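Local coordinates for protein demethylmenaquinone Methyltransferase (Thermus thermophilus, PDB 1J3L) that is of unknown precise function but belongs to the aldolase/RraA family and forms a three-chain assembly, at residues A[45-50]-A[71-76]; A[57-62]-A[141-146]; A[133-138]-A[150-155]. One frame throughout, in Å; residues are numbered along the deposited sequence.

Contact 1 (A[45-50]-A[71-76]); sequences ALVRKV and ALLGGN
Val47 of helix 45-51 packs on the loop that leads into helix 75-83, making a largely buried contact of apolar side chain on backbone. The helix and the loop lie beside strands 31-39 and 58-63, where Val47 touches Leu38 and Leu72 touches Val62. The two segments bury 150 Å² between them. The centre is the carbonyl oxygen of Leu72, which meets both branches of the valine. Val47 CG1 lies 3.7 Å from Leu72 O, and Val47 CG2 lies 3.9 Å from the same oxygen. Val47 has CG1 anti to its backbone nitrogen (chi1 174°), and this branch also reaches the Leu73 side chain. There Val47 CG1 and Leu73 CD1 are 4.5 Å apart, a loose apolar touch.

On the exposed side, the end of Arg48 comes near Asn76 in the first turn of helix 75-83. Its chain bends at chi3 (-80°). Arg48 NH2 ends 4.1 Å from Asn76 CB, which lies at the edge of the guanidinium and near its plane. The guanidinium and amide planes are 46° apart, and no hydrogen bond joins the two groups. Asn76 OD1 instead has a weak hydrogen bond from Arg79.

Gly74 takes the N-cap position of helix 75-83, and Asp97 accepts a hydrogen bond from Gly75 N.

No hydrogen bond or salt bridge crosses between the two segments. The direct contact is van der Waals packing, with Asn44 ND2 adding a hydrogen bond to Leu72 O from just before helix 45-51. The polar oxygen under Val47 is thereby satisfied.

Contact 2 (A[57-62]-A[141-146]); sequences GQVLFV and SFLLAD
The Phe61 ring meets Leu143 at its edge, and nothing of segment 141-146 lies over either face. Leu143 CD1 is close to the ring plane, 3.8 Å from Phe61 CD2. The same methyl is 4.2 Å from Phe61 CE2, so it faces one side of the ring perimeter. Phe61 also touches Leu130 and Val132 of strand 130-132.

Leu143 serves both partners on strand 58-63. Both its methyls face one branch of Val59. Val59 CG1 is 4.0 Å from Leu143 CD1 and 4.1 Å from Leu143 CD2. The leucine extends across the gap because its CG is anti to the backbone nitrogen (chi1 -180°). It crosses both the valine and the phenylalanine side chains at about a right angle.

The three residues are buried, and no hydrogen bond spans the segments. The CA atoms of Val59 and Leu143 are 7.0 Å apart, and strand 31-39 pairs with both strands. It runs parallel to 58-63 and antiparallel to 142-146. Its Val35 also touches Leu143.

Leu60 points away from Leu143 and packs on Arg36 and Trp86. Facing strands filled by apolar side chains, with helices beyond strand 58-63, are consistent with the layered beta/beta/alpha fold of RraA-like proteins, in which the contact probably fills the core between the two beta layers.

Contact 3 (A[133-138]-A[150-155]); sequences LGVEVL and LLLLPE
Glu136 O is the polar atom nearest the other segment, and it meets a methyl: Leu152 CD1 lies 3.5 Å away. No hydrogen bond crosses between the segments, so the contact rests on apolar packing around that one methyl.

Two valines share it with the carbonyl. Val137 CG2 approaches Leu152 CD1 to 3.4 Å, which is tighter than usual for two carbons and may partly reflect the model. Val135 CG1 is more relaxed, at 4.1 Å from Leu152 CD1. Leu152 crosses Val137 at about a right angle. Its CG is anti to the carbonyl carbon (chi1 -65°), and CD1 ends against the backbone between the two valines.

Strands 135-137 and 150-153 are not paired. Their axes come within 8.8 Å and make an angle of 61°.

Strand 135-137 forms a small antiparallel sheet with strand 130-132, through Val137 and Leu130. This hairpin lies across the strand of Leu152, which pairs with strand 16-18 through Glu16 and with strand 142-146. Val135 also rests on Glu16 and Leu18 of strand 16-18.

How the contacts relate
From the N terminus, helix 45-51 comes first, then strand 58-63, then the loop at 71-76. Contact 1 closes this excursion, with segment 57-62 inside it. Much later, contact 3 closes a shorter loop from 133-138 to 150-155, with segment 141-146 inside. Contact 2 joins the two inner strands and so crosses both others. Contacts 1 and 3 follow in series, their centres about 22 Å apart. Leu72 on Val62 and Val50 on Leu60 link the helical side to contact 2. Probable backbone hydrogen bonds, such as Leu144 N to Leu151 O, link contact 2 to contact 3. The three contacts tie the helical side, main sheet and 130-137 hairpin together, with contact 2 between the others.

Contact 1 (A[45-50]-A[71-76])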
ATOM      1  N   ALA A  45      -8.025  22.796  12.781  1.00 27.60           N
ATOM      2  CA  ALA A  45      -7.682  23.964  13.598  1.00 31.50           C
ATOM      3  C   ALA A  45      -7.149  23.439  14.940  1.00 24.82           C
ATOM      4  O   ALA A  45      -6.205  23.995  15.511  1.00 23.16           O
ATOM      5  CB  ALA A  45      -8.911  24.856  13.816  1.00 24.43           C
ATOM      6  N   LEU A  46      -7.754  22.350  15.416  1.00 20.14           N
ATOM      7  CA  LEU A  46      -7.350  21.711  16.664  1.00 25.59           C
ATOM      8  C   LEU A  46      -5.951  21.116  16.556  1.00 19.95           C
ATOM      9  O   LEU A  46      -5.249  21.000  17.556  1.00 32.97           O
ATOM     10  CB  LEU A  46      -8.350  20.614  17.056  1.00 14.01           C
ATOM     11  CG  LEU A  46      -9.562  21.126  17.841  1.00 34.13           C
ATOM     12  CD1 LEU A  46     -10.628  20.045  17.997  1.00 30.12           C
ATOM     13  CD2 LEU A  46      -9.083  21.610  19.196  1.00 35.36           C
ATOM     14  N   VAL A  47      -5.544  20.738  15.348  1.00 20.97           N
ATOM     15  CA  VAL A  47      -4.216  20.162  15.158  1.00 19.15           C
ATOM     16  C   VAL A  47      -3.165  21.238  15.354  1.00 27.78           C
ATOM     17  O   VAL A  47      -2.122  21.004  15.967  1.00 37.44           O
ATOM     18  CB  VAL A  47      -4.031  19.561  13.746  1.00 27.93           C
ATOM     19  CG1 VAL A  47      -2.576  19.110  13.559  1.00 26.39           C
ATOM     20  CG2 VAL A  47      -4.976  18.385  13.552  1.00 20.35           C
ATOM     21  N   ARG A  48      -3.442  22.423  14.825  1.00 26.21           N
ATOM     22  CA  ARG A  48      -2.514  23.531  14.954  1.00 24.48           C
ATOM     23  C   ARG A  48      -2.407  23.987  16.408  1.00 24.07           C
ATOM     24  O   ARG A  48      -1.305  24.176  16.917  1.00 23.62           O
ATOM     25  CB  ARG A  48      -2.950  24.697  14.062  1.00 20.46           C
ATOM     26  CG  ARG A  48      -2.066  25.926  14.212  1.00 30.65           C
ATOM     27  CD  ARG A  48      -2.416  27.007  13.194  1.00 37.65           C
ATOM     28  NE  ARG A  48      -1.842  26.742  11.872  1.00 40.74           N
ATOM     29  CZ  ARG A  48      -0.540  26.759  11.603  1.00 39.68           C
ATOM     30  NH1 ARG A  48       0.342  27.030  12.560  1.00 40.23           N
ATOM     31  NH2 ARG A  48      -0.120  26.509  10.373  1.00 40.50           N
ATOM     32  N   LYS A  49      -3.550  24.139  17.078  1.00 22.59           N
ATOM     33  CA  LYS A  49      -3.572  24.575  18.474  1.00 24.50           C
ATOM     34  C   LYS A  49      -2.803  23.622  19.397  1.00 29.67           C
ATOM     35  O   LYS A  49      -1.958  24.050  20.183  1.00 28.91           O
ATOM     36  CB  LYS A  49      -5.015  24.702  18.968  1.00 36.50           C
ATOM     37  CG  LYS A  49      -5.165  25.664  20.142  1.00 43.44           C
ATOM     38  CD  LYS A  49      -6.586  25.692  20.673  1.00 38.02           C
ATOM     39  CE  LYS A  49      -6.739  26.731  21.773  1.00 46.77           C
ATOM     40  NZ  LYS A  49      -5.757  26.507  22.871  1.00 52.36           N
ATOM     41  N   VAL A  50      -3.092  22.329  19.291  1.00 26.38           N
ATOM     42  CA  VAL A  50      -2.425  21.329  20.113  1.00 29.82           C
ATOM     43  C   VAL A  50      -0.920  21.172  19.835  1.00 25.42           C
ATOM     44  O   VAL A  50      -0.133  21.051  20.771  1.00 31.78           O
ATOM     45  CB  VAL A  50      -3.125  19.944  19.975  1.00 38.86           C
ATOM     46  CG1 VAL A  50      -2.349  18.872  20.747  1.00 29.20           C
ATOM     47  CG2 VAL A  50      -4.562  20.035  20.507  1.00 40.35           C
ATOM     48  N   ALA A  71      -6.345  17.091   4.026  1.00 23.14           N
ATOM     49  CA  ALA A  71      -5.128  16.885   4.796  1.00 26.08           C
ATOM     50  C   ALA A  71      -5.259  17.492   6.185  1.00 32.66           C
ATOM     51  O   ALA A  71      -5.715  18.628   6.337  1.00 30.94           O
ATOM     52  CB  ALA A  71      -3.939  17.503   4.066  1.00 23.81           C
ATOM     53  N   LEU A  72      -4.863  16.725   7.197  1.00 24.86           N
ATOM     54  CA  LEU A  72      -4.924  17.200   8.569  1.00 26.09           C
ATOM     55  C   LEU A  72      -3.592  17.813   8.960  1.00 25.23           C
ATOM     56  O   LEU A  72      -3.484  18.501   9.977  1.00 24.29           O
ATOM     57  CB  LEU A  72      -5.275  16.053   9.515  1.00 20.74           C
ATOM     58  CG  LEU A  72      -6.658  15.475   9.233  1.00 21.75           C
ATOM     59  CD1 LEU A  72      -6.983  14.378  10.206  1.00 24.25           C
ATOM     60  CD2 LEU A  72      -7.680  16.588   9.329  1.00 25.22           C
ATOM     61  N   LEU A  73      -2.573  17.583   8.142  1.00 22.65           N
ATOM     62  CA  LEU A  73      -1.264  18.138   8.442  1.00 18.69           C
ATOM     63  C   LEU A  73      -0.475  18.366   7.158  1.00 23.04           C
ATOM     64  O   LEU A  73      -0.439  17.513   6.269  1.00 21.69           O
ATOM     65  CB  LEU A  73      -0.527  17.198   9.399  1.00 25.27           C
ATOM     66  CG  LEU A  73       0.587  17.798  10.250  1.00 38.81           C
ATOM     67  CD1 LEU A  73       0.771  16.975  11.508  1.00 39.12           C
ATOM     68  CD2 LEU A  73       1.861  17.855   9.447  1.00 57.53           C
ATOM     69  N   GLY A  74       0.123  19.549   7.056  1.00 23.64           N
ATOM     70  CA  GLY A  74       0.909  19.886   5.889  1.00 13.24           C
ATOM     71  C   GLY A  74       2.338  20.182   6.274  1.00 19.84           C
ATOM     72  O   GLY A  74       2.779  19.857   7.383  1.00 18.11           O
ATOM     73  N   GLY A  75       3.077  20.789   5.352  1.00 21.10           N
ATOM     74  CA  GLY A  75       4.455  21.117   5.630  1.00 18.83           C
ATOM     75  C   GLY A  75       4.609  22.038   6.826  1.00 26.72           C
ATOM     76  O   GLY A  75       5.508  21.851   7.640  1.00 30.71           O
ATOM     77  N   ASN A  76       3.733  23.032   6.938  1.00 34.84           N
ATOM     78  CA  ASN A  76       3.798  23.991   8.037  1.00 28.67           C
ATOM     79  C   ASN A  76       3.632  23.357   9.412  1.00 20.71           C
ATOM     80  O   ASN A  76       4.438  23.595  10.305  1.00 18.92           O
ATOM     81  CB  ASN A  76       2.742  25.092   7.864  1.00 31.69           C
ATOM     82  CG  ASN A  76       2.973  25.943   6.624  1.00 41.14           C
ATOM     83  OD1 ASN A  76       4.105  26.300   6.300  1.00 52.24           O
ATOM     84  ND2 ASN A  76       1.891  26.285   5.933  1.00 52.54           N
TER

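Contact 2 (A[57-62]-A[141-146])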
ATOM      1  N   GLY A  57       8.989  14.641  24.102  1.00 21.61           N
ATOM      2  CA  GLY A  57       8.756  13.244  24.435  1.00 19.86           C
ATOM      3  C   GLY A  57       7.327  12.771  24.234  1.00 28.14           C
ATOM      4  O   GLY A  57       6.874  11.845  24.906  1.00 30.56           O
ATOM      5  N   GLN A  58       6.604  13.391  23.307  1.00 27.22           N
ATOM      6  CA  GLN A  58       5.219  12.994  23.074  1.00 26.04           C
ATOM      7  C   GLN A  58       4.895  12.645  21.630  1.00 22.64           C
ATOM      8  O   GLN A  58       5.588  13.045  20.703  1.00 26.21           O
ATOM      9  CB  GLN A  58       4.270  14.104  23.544  1.00 25.49           C
ATOM     10  CG  GLN A  58       4.438  14.468  25.016  1.00 32.97           C
ATOM     11  CD  GLN A  58       3.795  15.795  25.367  1.00 23.91           C
ATOM     12  OE1 GLN A  58       2.576  15.914  25.413  1.00 27.19           O
ATOM     13  NE2 GLN A  58       4.621  16.806  25.604  1.00 28.59           N
ATOM     14  N   VAL A  59       3.822  11.887  21.459  1.00 25.73           N
ATOM     15  CA  VAL A  59       3.360  11.492  20.148  1.00 28.04           C
ATOM     16  C   VAL A  59       1.889  11.872  20.021  1.00 28.30           C
ATOM     17  O   VAL A  59       1.070  11.480  20.852  1.00 33.96           O
ATOM     18  CB  VAL A  59       3.490   9.976  19.949  1.00 25.09           C
ATOM     19  CG1 VAL A  59       2.798   9.556  18.662  1.00 30.31           C
ATOM     20  CG2 VAL A  59       4.946   9.593  19.894  1.00 27.95           C
ATOM     21  N   LEU A  60       1.550  12.638  18.991  1.00 21.93           N
ATOM     22  CA  LEU A  60       0.163  13.019  18.798  1.00 19.02           C
ATOM     23  C   LEU A  60      -0.482  12.030  17.830  1.00 18.06           C
ATOM     24  O   LEU A  60       0.016  11.793  16.731  1.00 22.03           O
ATOM     25  CB  LEU A  60       0.057  14.444  18.250  1.00 20.24           C
ATOM     26  CG  LEU A  60      -1.375  14.976  18.096  1.00 22.11           C
ATOM     27  CD1 LEU A  60      -1.964  15.218  19.482  1.00 21.28           C
ATOM     28  CD2 LEU A  60      -1.390  16.267  17.265  1.00 23.55           C
ATOM     29  N   PHE A  61      -1.578  11.434  18.269  1.00 23.61           N
ATOM     30  CA  PHE A  61      -2.313  10.476  17.463  1.00 33.80           C
ATOM     31  C   PHE A  61      -3.592  11.190  17.037  1.00 28.02           C
ATOM     32  O   PHE A  61      -4.446  11.496  17.868  1.00 32.29           O
ATOM     33  CB  PHE A  61      -2.645   9.231  18.295  1.00 32.47           C
ATOM     34  CG  PHE A  61      -2.911   8.003  17.473  1.00 21.18           C
ATOM     35  CD1 PHE A  61      -3.922   7.986  16.529  1.00 23.05           C
ATOM     36  CD2 PHE A  61      -2.159   6.859  17.659  1.00 22.37           C
ATOM     37  CE1 PHE A  61      -4.174   6.842  15.776  1.00 15.29           C
ATOM     38  CE2 PHE A  61      -2.408   5.710  16.910  1.00 20.23           C
ATOM     39  CZ  PHE A  61      -3.417   5.704  15.973  1.00 19.68           C
ATOM     40  N   VAL A  62      -3.707  11.474  15.746  1.00 26.09           N
ATOM     41  CA  VAL A  62      -4.878  12.166  15.223  1.00 30.19           C
ATOM     42  C   VAL A  62      -5.830  11.216  14.531  1.00 27.74           C
ATOM     43  O   VAL A  62      -5.485  10.595  13.522  1.00 24.54           O
ATOM     44  CB  VAL A  62      -4.489  13.253  14.206  1.00 23.89           C
ATOM     45  CG1 VAL A  62      -5.716  14.021  13.780  1.00 29.14           C
ATOM     46  CG2 VAL A  62      -3.453  14.173  14.807  1.00 25.06           C
ATOM     47  N   SER A 141      -0.854   6.875  27.249  1.00 30.49           N
ATOM     48  CA  SER A 141      -0.193   5.591  27.044  1.00 33.29           C
ATOM     49  C   SER A 141       1.109   5.900  26.328  1.00 26.93           C
ATOM     50  O   SER A 141       1.315   7.026  25.889  1.00 29.32           O
ATOM     51  CB  SER A 141      -1.064   4.666  26.191  1.00 30.71           C
ATOM     52  OG  SER A 141      -1.468   5.316  24.999  1.00 46.24           O
ATOM     53  N   PHE A 142       1.990   4.912  26.224  1.00 26.52           N
ATOM     54  CA  PHE A 142       3.269   5.100  25.547  1.00 24.97           C
ATOM     55  C   PHE A 142       3.174   4.470  24.162  1.00 34.02           C
ATOM     56  O   PHE A 142       2.725   3.333  24.018  1.00 36.28           O
ATOM     57  CB  PHE A 142       4.403   4.434  26.335  1.00 19.16           C
ATOM     58  CG  PHE A 142       5.782   4.749  25.810  1.00 18.34           C
ATOM     59  CD1 PHE A 142       6.298   6.037  25.890  1.00 23.68           C
ATOM     60  CD2 PHE A 142       6.563   3.753  25.236  1.00 21.26           C
ATOM     61  CE1 PHE A 142       7.580   6.327  25.406  1.00 31.08           C
ATOM     62  CE2 PHE A 142       7.838   4.030  24.749  1.00 26.78           C
ATOM     63  CZ  PHE A 142       8.348   5.322  24.834  1.00 26.61           C
ATOM     64  N   LEU A 143       3.579   5.215  23.139  1.00 38.57           N
ATOM     65  CA  LEU A 143       3.528   4.695  21.786  1.00 28.10           C
ATOM     66  C   LEU A 143       4.913   4.462  21.213  1.00 30.16           C
ATOM     67  O   LEU A 143       5.844   5.234  21.435  1.00 28.81           O
ATOM     68  CB  LEU A 143       2.728   5.630  20.873  1.00 29.24           C
ATOM     69  CG  LEU A 143       2.582   5.195  19.409  1.00 26.82           C
ATOM     70  CD1 LEU A 143       1.354   5.850  18.786  1.00 29.70           C
ATOM     71  CD2 LEU A 143       3.838   5.565  18.636  1.00 11.25           C
ATOM     72  N   LEU A 144       5.030   3.369  20.476  1.00 32.07           N
ATOM     73  CA  LEU A 144       6.269   2.986  19.837  1.00 27.90           C
ATOM     74  C   LEU A 144       5.935   2.780  18.376  1.00 27.17           C
ATOM     75  O   LEU A 144       4.912   2.185  18.045  1.00 30.48           O
ATOM     76  CB  LEU A 144       6.803   1.692  20.455  1.00 37.43           C
ATOM     77  CG  LEU A 144       7.852   1.852  21.558  1.00 42.16           C
ATOM     78  CD1 LEU A 144       7.768   0.712  22.552  1.00 44.24           C
ATOM     79  CD2 LEU A 144       9.226   1.921  20.921  1.00 46.70           C
ATOM     80  N   ALA A 145       6.791   3.280  17.496  1.00 32.57           N
ATOM     81  CA  ALA A 145       6.540   3.136  16.075  1.00 25.46           C
ATOM     82  C   ALA A 145       7.797   2.837  15.287  1.00 24.10           C
ATOM     83  O   ALA A 145       8.833   3.488  15.463  1.00 22.58           O
ATOM     84  CB  ALA A 145       5.876   4.400  15.536  1.00 19.52           C
ATOM     85  N   ASP A 146       7.692   1.835  14.417  1.00 22.52           N
ATOM     86  CA  ASP A 146       8.793   1.442  13.549  1.00 31.26           C
ATOM     87  C   ASP A 146       8.252   0.672  12.341  1.00 25.51           C
ATOM     88  O   ASP A 146       7.041   0.585  12.155  1.00 20.39           O
ATOM     89  CB  ASP A 146       9.829   0.602  14.319  1.00 28.81           C
ATOM     90  CG  ASP A 146       9.254  -0.690  14.864  1.00 29.91           C
ATOM     91  OD1 ASP A 146       8.505  -1.367  14.131  1.00 37.88           O
ATOM     92  OD2 ASP A 146       9.567  -1.039  16.024  1.00 40.40           O
TER

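Contact 3 (A[133-138]-A[150-155])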
ATOM      1  N   LEU A 133      -8.848   1.245  13.986  1.00 38.11           N
ATOM      2  CA  LEU A 133      -8.681  -0.083  13.405  1.00 42.89           C
ATOM      3  C   LEU A 133      -8.803  -1.129  14.501  1.00 34.22           C
ATOM      4  O   LEU A 133      -7.911  -1.951  14.700  1.00 35.85           O
ATOM      5  CB  LEU A 133      -7.323  -0.218  12.702  1.00 47.29           C
ATOM      6  CG  LEU A 133      -7.105   0.574  11.405  1.00 53.23           C
ATOM      7  CD1 LEU A 133      -5.716   0.280  10.861  1.00 51.24           C
ATOM      8  CD2 LEU A 133      -8.162   0.201  10.372  1.00 39.57           C
ATOM      9  N   GLY A 134      -9.916  -1.063  15.222  1.00 31.69           N
ATOM     10  CA  GLY A 134     -10.186  -2.007  16.289  1.00 38.16           C
ATOM     11  C   GLY A 134      -9.368  -1.853  17.555  1.00 39.67           C
ATOM     12  O   GLY A 134      -9.648  -2.513  18.552  1.00 47.44           O
ATOM     13  N   VAL A 135      -8.363  -0.985  17.533  1.00 40.16           N
ATOM     14  CA  VAL A 135      -7.529  -0.793  18.710  1.00 33.10           C
ATOM     15  C   VAL A 135      -7.794   0.527  19.420  1.00 32.80           C
ATOM     16  O   VAL A 135      -7.952   1.576  18.794  1.00 28.43           O
ATOM     17  CB  VAL A 135      -6.037  -0.889  18.352  1.00 34.20           C
ATOM     18  CG1 VAL A 135      -5.188  -0.633  19.578  1.00 33.74           C
ATOM     19  CG2 VAL A 135      -5.736  -2.263  17.800  1.00 27.35           C
ATOM     20  N   GLU A 136      -7.849   0.455  20.743  1.00 33.69           N
ATOM     21  CA  GLU A 136      -8.098   1.620  21.577  1.00 31.48           C
ATOM     22  C   GLU A 136      -6.800   2.384  21.826  1.00 35.05           C
ATOM     23  O   GLU A 136      -5.788   1.803  22.221  1.00 37.84           O
ATOM     24  CB  GLU A 136      -8.711   1.174  22.914  1.00 39.90           C
ATOM     25  CG  GLU A 136      -8.932   2.294  23.929  1.00 53.07           C
ATOM     26  CD  GLU A 136      -9.530   1.797  25.247  1.00 62.87           C
ATOM     27  OE1 GLU A 136      -8.870   0.991  25.943  1.00 54.92           O
ATOM     28  OE2 GLU A 136     -10.662   2.216  25.586  1.00 56.14           O
ATOM     29  N   VAL A 137      -6.821   3.688  21.580  1.00 34.12           N
ATOM     30  CA  VAL A 137      -5.642   4.510  21.818  1.00 34.93           C
ATOM     31  C   VAL A 137      -5.987   5.471  22.937  1.00 29.65           C
ATOM     32  O   VAL A 137      -6.946   6.231  22.848  1.00 41.08           O
ATOM     33  CB  VAL A 137      -5.225   5.274  20.560  1.00 31.58           C
ATOM     34  CG1 VAL A 137      -4.025   6.155  20.871  1.00 34.97           C
ATOM     35  CG2 VAL A 137      -4.865   4.273  19.454  1.00 23.38           C
ATOM     36  N   LEU A 138      -5.204   5.423  24.004  1.00 30.71           N
ATOM     37  CA  LEU A 138      -5.486   6.251  25.163  1.00 34.78           C
ATOM     38  C   LEU A 138      -4.512   7.377  25.437  1.00 26.76           C
ATOM     39  O   LEU A 138      -3.296   7.225  25.302  1.00 24.51           O
ATOM     40  CB  LEU A 138      -5.570   5.373  26.420  1.00 36.95           C
ATOM     41  CG  LEU A 138      -6.648   4.291  26.522  1.00 46.01           C
ATOM     42  CD1 LEU A 138      -6.375   3.453  27.755  1.00 55.73           C
ATOM     43  CD2 LEU A 138      -8.033   4.913  26.600  1.00 40.40           C
ATOM     44  N   LEU A 150       2.924  -0.296  15.118  1.00 28.03           N
ATOM     45  CA  LEU A 150       2.781   0.548  16.300  1.00 28.11           C
ATOM     46  C   LEU A 150       2.421  -0.244  17.545  1.00 30.73           C
ATOM     47  O   LEU A 150       1.490  -1.049  17.528  1.00 23.16           O
ATOM     48  CB  LEU A 150       1.681   1.585  16.073  1.00 31.98           C
ATOM     49  CG  LEU A 150       1.620   2.319  14.733  1.00 27.91           C
ATOM     50  CD1 LEU A 150       0.416   3.250  14.722  1.00 40.91           C
ATOM     51  CD2 LEU A 150       2.885   3.098  14.524  1.00 42.90           C
ATOM     52  N   LEU A 151       3.156  -0.005  18.627  1.00 34.17           N
ATOM     53  CA  LEU A 151       2.888  -0.676  19.890  1.00 31.44           C
ATOM     54  C   LEU A 151       2.430   0.361  20.918  1.00 35.89           C
ATOM     55  O   LEU A 151       3.087   1.383  21.123  1.00 32.20           O
ATOM     56  CB  LEU A 151       4.139  -1.390  20.404  1.00 26.07           C
ATOM     57  CG  LEU A 151       3.940  -2.239  21.671  1.00 26.08           C
ATOM     58  CD1 LEU A 151       3.014  -3.408  21.370  1.00 26.64           C
ATOM     59  CD2 LEU A 151       5.275  -2.751  22.174  1.00 19.42           C
ATOM     60  N   LEU A 152       1.295   0.091  21.553  1.00 36.35           N
ATOM     61  CA  LEU A 152       0.735   0.979  22.565  1.00 35.30           C
ATOM     62  C   LEU A 152       0.791   0.307  23.934  1.00 38.41           C
ATOM     63  O   LEU A 152       0.139  -0.713  24.149  1.00 34.94           O
ATOM     64  CB  LEU A 152      -0.722   1.303  22.233  1.00 38.77           C
ATOM     65  CG  LEU A 152      -1.040   2.104  20.971  1.00 28.02           C
ATOM     66  CD1 LEU A 152      -2.550   2.180  20.819  1.00 46.24           C
ATOM     67  CD2 LEU A 152      -0.440   3.503  21.071  1.00 35.11           C
ATOM     68  N   LEU A 153       1.560   0.885  24.853  1.00 40.41           N
ATOM     69  CA  LEU A 153       1.711   0.349  26.204  1.00 44.61           C
ATOM     70  C   LEU A 153       1.020   1.270  27.205  1.00 53.30           C
ATOM     71  O   LEU A 153       1.063   2.493  27.060  1.00 61.76           O
ATOM     72  CB  LEU A 153       3.200   0.225  26.544  1.00 38.11           C
ATOM     73  CG  LEU A 153       4.007  -0.664  25.591  1.00 33.60           C
ATOM     74  CD1 LEU A 153       5.492  -0.527  25.842  1.00 28.05           C
ATOM     75  CD2 LEU A 153       3.564  -2.093  25.768  1.00 36.46           C
ATOM     76  N   PRO A 154       0.372   0.698  28.239  1.00 60.11           N
ATOM     77  CA  PRO A 154      -0.331   1.490  29.260  1.00 56.29           C
ATOM     78  C   PRO A 154       0.566   2.574  29.859  1.00 50.73           C
ATOM     79  O   PRO A 154       0.086   3.570  30.394  1.00 45.67           O
ATOM     80  CB  PRO A 154      -0.744   0.438  30.285  1.00 61.05           C
ATOM     81  CG  PRO A 154      -0.925  -0.798  29.442  1.00 58.26           C
ATOM     82  CD  PRO A 154       0.286  -0.741  28.547  1.00 59.45           C
ATOM     83  N   GLU A 155       1.871   2.343  29.765  1.00 52.05           N
ATOM     84  CA  GLU A 155       2.896   3.267  30.238  1.00 46.13           C
ATOM     85  C   GLU A 155       4.211   2.779  29.624  1.00 44.85           C
ATOM     86  O   GLU A 155       4.288   1.648  29.137  1.00 43.13           O
ATOM     87  CB  GLU A 155       2.973   3.275  31.773  1.00 49.13           C
ATOM     88  CG  GLU A 155       3.583   2.034  32.417  1.00 59.57           C
ATOM     89  CD  GLU A 155       3.940   2.247  33.893  1.00 61.22           C
ATOM     90  OE1 GLU A 155       3.025   2.472  34.717  1.00 62.07           O
ATOM     91  OE2 GLU A 155       5.144   2.194  34.227  1.00 57.36           O
TER